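Local coordinates for major exported protein (PDB 3HE1) that is a secreted Hcp protein of the type VI secretion system, probably stacking as hexameric rings into the tube that the system expels, at residues A27-T32 against V116-Y121; D59-Q64 against I92-D97. All blocks are in the same frame, centred on the assembly; numbering follows the deposited sequence.

Interaction 1: A27-T32 against V116-Y121; sequences AYMSIT and VEIQWY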
# COMPACT_ATOMS: atom_id res chain seq x y z
N ALA A 27 10.36 7.37 -23.71
CA ALA A 27 9.67 7.44 -24.97
C ALA A 27 9.56 8.92 -25.31
O ALA A 27 9.63 9.78 -24.42
CB ALA A 27 8.29 6.80 -24.85
N TYR A 28 9.44 9.23 -26.60
CA TYR A 28 9.18 10.60 -27.04
C TYR A 28 7.97 10.54 -27.92
O TYR A 28 7.73 9.52 -28.55
CB TYR A 28 10.38 11.20 -27.77
CG TYR A 28 11.54 11.49 -26.85
CD1 TYR A 28 11.58 12.66 -26.10
CD2 TYR A 28 12.59 10.58 -26.69
CE1 TYR A 28 12.62 12.93 -25.23
CE2 TYR A 28 13.65 10.84 -25.83
CZ TYR A 28 13.66 12.02 -25.10
OH TYR A 28 14.70 12.29 -24.24
N MSE A 29 7.18 11.60 -27.94
CA MSE A 29 5.91 11.55 -28.66
C MSE A 29 5.71 12.78 -29.55
O MSE A 29 6.32 13.82 -29.35
CB MSE A 29 4.75 11.40 -27.67
CG MSE A 29 3.33 11.40 -28.27
SE MSE A 29 2.04 11.28 -26.82
CE MSE A 29 3.04 12.40 -25.57
N SER A 30 4.87 12.63 -30.55
CA SER A 30 4.51 13.75 -31.39
C SER A 30 3.00 13.75 -31.50
O SER A 30 2.36 12.69 -31.55
CB SER A 30 5.14 13.64 -32.78
OG SER A 30 4.64 12.52 -33.50
N ILE A 31 2.44 14.95 -31.50
CA ILE A 31 1.03 15.08 -31.77
C ILE A 31 0.79 16.08 -32.89
O ILE A 31 1.38 17.14 -32.92
CB ILE A 31 0.26 15.46 -30.51
CG1 ILE A 31 0.55 14.41 -29.42
CG2 ILE A 31 -1.23 15.58 -30.84
CD1 ILE A 31 -0.18 14.60 -28.09
N THR A 32 -0.03 15.67 -33.84
CA THR A 32 -0.54 16.58 -34.86
C THR A 32 -2.05 16.61 -34.73
O THR A 32 -2.71 15.57 -34.86
CB THR A 32 -0.17 16.14 -36.29
OG1 THR A 32 1.24 16.22 -36.47
CG2 THR A 32 -0.85 17.05 -37.32
N VAL A 116 -1.04 10.65 -33.13
CA VAL A 116 -0.22 10.60 -31.94
C VAL A 116 0.72 9.44 -32.17
O VAL A 116 0.28 8.33 -32.49
CB VAL A 116 -1.05 10.28 -30.70
CG1 VAL A 116 -0.13 10.03 -29.48
CG2 VAL A 116 -2.06 11.39 -30.45
N GLU A 117 2.02 9.68 -32.02
CA GLU A 117 2.99 8.65 -32.32
C GLU A 117 4.04 8.61 -31.25
O GLU A 117 4.77 9.58 -31.07
CB GLU A 117 3.64 8.91 -33.67
CG GLU A 117 4.94 8.15 -33.88
CD GLU A 117 5.36 8.11 -35.35
OE1 GLU A 117 4.47 7.95 -36.22
OE2 GLU A 117 6.58 8.23 -35.63
N ILE A 118 4.10 7.47 -30.56
CA ILE A 118 4.97 7.22 -29.41
C ILE A 118 6.19 6.40 -29.83
O ILE A 118 6.07 5.27 -30.29
CB ILE A 118 4.23 6.43 -28.31
CG1 ILE A 118 3.06 7.22 -27.74
CG2 ILE A 118 5.16 6.09 -27.17
CD1 ILE A 118 3.49 8.32 -26.82
N GLN A 119 7.36 6.97 -29.63
CA GLN A 119 8.58 6.32 -30.05
C GLN A 119 9.36 5.83 -28.85
O GLN A 119 9.73 6.61 -27.97
CB GLN A 119 9.43 7.30 -30.84
CG GLN A 119 8.85 7.64 -32.19
CD GLN A 119 9.89 8.23 -33.11
OE1 GLN A 119 11.02 8.54 -32.70
NE2 GLN A 119 9.52 8.39 -34.38
N TRP A 120 9.66 4.53 -28.85
CA TRP A 120 10.29 3.90 -27.70
C TRP A 120 11.82 3.81 -27.85
O TRP A 120 12.33 3.48 -28.92
CB TRP A 120 9.67 2.53 -27.47
CG TRP A 120 8.15 2.53 -27.38
CD1 TRP A 120 7.27 2.62 -28.42
CD2 TRP A 120 7.37 2.43 -26.19
NE1 TRP A 120 5.98 2.59 -27.95
CE2 TRP A 120 6.01 2.46 -26.59
CE3 TRP A 120 7.67 2.32 -24.83
CZ2 TRP A 120 4.96 2.38 -25.67
CZ3 TRP A 120 6.63 2.24 -23.92
CH2 TRP A 120 5.29 2.28 -24.34
N TYR A 121 12.53 4.11 -26.76
CA TYR A 121 14.00 4.09 -26.77
C TYR A 121 14.61 3.17 -25.71
O TYR A 121 14.04 2.95 -24.63
CB TYR A 121 14.55 5.51 -26.63
CG TYR A 121 14.35 6.36 -27.87
CD1 TYR A 121 15.37 6.50 -28.81
CD2 TYR A 121 13.14 7.01 -28.10
CE1 TYR A 121 15.19 7.26 -29.95
CE2 TYR A 121 12.95 7.78 -29.24
CZ TYR A 121 13.98 7.90 -30.16
OH TYR A 121 13.79 8.66 -31.28

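Interaction 2: D59-Q64 against I92-D97; sequences DQVMVQ and ITKVFD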
# COMPACT_ATOMS: atom_id res chain seq x y z
N ASP A 59 10.97 18.48 -31.25
CA ASP A 59 9.58 18.61 -31.70
C ASP A 59 8.72 17.48 -31.16
O ASP A 59 7.65 17.18 -31.70
CB ASP A 59 9.49 18.69 -33.22
CG ASP A 59 10.25 19.86 -33.77
OD1 ASP A 59 10.23 20.93 -33.11
OD2 ASP A 59 10.88 19.71 -34.84
N GLN A 60 9.20 16.87 -30.10
CA GLN A 60 8.43 15.88 -29.36
C GLN A 60 8.28 16.27 -27.90
O GLN A 60 8.78 17.30 -27.44
CB GLN A 60 9.08 14.50 -29.44
CG GLN A 60 8.89 13.77 -30.76
CD GLN A 60 9.92 12.68 -30.95
OE1 GLN A 60 9.58 11.55 -31.32
NE2 GLN A 60 11.18 13.00 -30.70
N VAL A 61 7.58 15.41 -27.19
CA VAL A 61 7.41 15.53 -25.76
C VAL A 61 7.99 14.28 -25.08
O VAL A 61 7.90 13.17 -25.60
CB VAL A 61 5.92 15.73 -25.41
CG1 VAL A 61 5.06 15.50 -26.65
CG2 VAL A 61 5.49 14.83 -24.27
N MSE A 62 8.60 14.49 -23.91
CA MSE A 62 9.23 13.44 -23.12
C MSE A 62 8.21 12.63 -22.31
O MSE A 62 7.71 13.09 -21.28
CB MSE A 62 10.19 14.11 -22.14
CG MSE A 62 11.37 13.28 -21.71
SE MSE A 62 12.05 14.14 -20.12
CE MSE A 62 10.41 14.05 -19.05
N VAL A 63 7.92 11.41 -22.77
CA VAL A 63 6.93 10.57 -22.09
C VAL A 63 7.55 9.79 -20.94
O VAL A 63 8.43 8.95 -21.15
CB VAL A 63 6.29 9.59 -23.05
CG1 VAL A 63 5.49 8.56 -22.28
CG2 VAL A 63 5.42 10.33 -24.05
N GLN A 64 7.09 10.06 -19.72
CA GLN A 64 7.61 9.41 -18.53
C GLN A 64 6.63 8.36 -17.96
O GLN A 64 6.87 7.79 -16.89
CB GLN A 64 8.00 10.44 -17.46
CG GLN A 64 9.23 11.28 -17.81
CD GLN A 64 10.51 10.82 -17.10
OE1 GLN A 64 10.51 10.54 -15.90
NE2 GLN A 64 11.61 10.77 -17.84
N ILE A 92 -0.58 8.15 -21.38
CA ILE A 92 0.82 8.54 -21.21
C ILE A 92 0.99 9.50 -20.03
O ILE A 92 0.03 9.95 -19.43
CB ILE A 92 1.44 9.11 -22.53
CG1 ILE A 92 0.77 10.42 -22.96
CG2 ILE A 92 1.30 8.11 -23.64
CD1 ILE A 92 1.44 11.69 -22.42
N THR A 93 2.24 9.77 -19.69
CA THR A 93 2.55 10.71 -18.63
C THR A 93 3.71 11.56 -19.10
O THR A 93 4.64 11.05 -19.72
CB THR A 93 2.91 10.00 -17.29
OG1 THR A 93 1.79 9.26 -16.81
CG2 THR A 93 3.32 11.02 -16.23
N LYS A 94 3.64 12.86 -18.81
CA LYS A 94 4.68 13.80 -19.16
C LYS A 94 4.87 14.75 -17.99
O LYS A 94 4.25 14.56 -16.95
CB LYS A 94 4.26 14.55 -20.43
CG LYS A 94 2.74 14.71 -20.56
CD LYS A 94 2.33 15.35 -21.89
CE LYS A 94 3.01 16.73 -22.15
NZ LYS A 94 2.64 17.81 -21.18
N VAL A 95 5.75 15.74 -18.13
CA VAL A 95 5.83 16.86 -17.18
C VAL A 95 5.14 18.09 -17.80
O VAL A 95 4.87 18.12 -18.99
CB VAL A 95 7.29 17.20 -16.83
CG1 VAL A 95 7.87 16.22 -15.81
CG2 VAL A 95 8.13 17.21 -18.08
N PHE A 96 4.86 19.12 -16.99
CA PHE A 96 4.26 20.36 -17.51
C PHE A 96 5.20 20.91 -18.58
O PHE A 96 6.42 20.86 -18.41
CB PHE A 96 4.12 21.43 -16.40
CG PHE A 96 3.00 21.17 -15.40
CD1 PHE A 96 2.76 19.92 -14.88
CD2 PHE A 96 2.22 22.23 -14.94
CE1 PHE A 96 1.76 19.72 -13.96
CE2 PHE A 96 1.22 22.03 -14.02
CZ PHE A 96 0.99 20.77 -13.53
N ASP A 97 4.65 21.44 -19.68
CA ASP A 97 5.49 21.94 -20.78
C ASP A 97 4.77 22.86 -21.78
O ASP A 97 3.65 23.30 -21.53
CB ASP A 97 6.15 20.77 -21.52
CG ASP A 97 5.13 19.89 -22.25
OD1 ASP A 97 3.95 20.30 -22.35
OD2 ASP A 97 5.53 18.80 -22.71
O HOH W 1 7.31 16.14 -21.17
O HOH W 2 8.19 17.61 -22.97

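Interaction 1: A27-T32 against V116-Y121
Y28 and Q119 face each other as a hydrogen-bonded antiparallel pair. Y28 N donates a hydrogen bond to Q119 O (3.0 Å), and Q119 N donates one to Y28 O (2.8 Å), almost straight at 170°. S30 and E117 repeat the pattern at 3.1 Å from E117 N to S30 O. Between these pairs the strands add CA-H...O contacts, such as M29 CA to E117 O.

Apolar side chains share one face. M29 is a selenomethionine. Its first two torsions (178° and -177°) extend the chain past I118 CD1. M29 CB and CG both lie a tight 3.4 Å from I118 CD1, and M29 SE is close at 3.3 Å. V116 CG1 touches the same SE at 3.7 Å. A27 CB meets I118 CG2, and F168 covers M29, I31 and V116.

On the other face, the edge of Y28 points at the face of Y121 in an offset edge-to-face pair, planes at 80°. Y121 OH is hydrogen-bonded to H57 NE2. Q119 NE2 reaches the anti lone pair of E117 OE2 at 3.2 Å, nearly in its own amide plane.

The chemistry implies a two-sided sheet. The A27-M29-I31-V116-I118 face is apolar, with W120 reaching a neighbouring subunit. The other combines the Y28 and Y121 rings with S30, E117 and Q119.

Interaction 2: D59-Q64 against I92-D97
V61 lays its CG2 branch across the aliphatic chain of K94, 3.8 Å from K94 CE, the two side chains crossing at about a right angle. The lysine chain bends at its last two torsions. This turns the amine back toward its own segment. There K94 NZ forms a salt bridge with D97 OD1 (3.0 Å), arriving from above the carboxylate plane, and also donates to V95 O. E164 provides a second carboxylate for the amine. These bonds hold the buried charge, and two acids close to one lysine would be expected to favour its protonated form.

The other apolar pairs are looser. M62 is a selenomethionine, and its terminal CE meets V95 CG2 at 4.0 Å. V63 CG1 meets I92 CB at 4.1 Å, these side chains also crossing at about a right angle.

Direct backbone bonding is sparse. Q64 N donates to T93 O at 2.6 Å, tilted 31° from the carbonyl plane, and V63 CA touches the same oxygen. Farther along, the strands diverge and water fills in. One water donates to M62 O and accepts a weak bond from V95 N. A second accepts from M62 N and donates to D97 OD2 (2.9 Å).

The strand portions 61-63 and 92-95 run at 123° to each other. Strand 61-71 is also bonded to strand 27-33, and strand 86-95 to strand 162-169. D97 precedes the turn into helix 100-109. Its side chain caps a backbone N just past the segment, and OD1 is also hydrogen-bonded to S100 OG, while F96 packs on W120 of a neighbouring subunit.

The two contacts lie about 9 Å apart, centre to centre, in one antiparallel sheet. Strand 27-33 is the shared neighbour: it pairs with 112-123 in interaction 1 and with 61-71, which carries one side of interaction 2. A27 O to V63 N and M29 N to V61 O, both 2.9 Å, are probable hydrogen bonds joining them. Along the chain the order is 27-32, 59-64, 92-97, 116-121, so interaction 2 falls wholly between the halves of interaction 1. Together they link four strands of the curled sheet. Segments 116-121 and 92-97 each also supply a residue to the interface between neighbouring copies in the six-chain assembly.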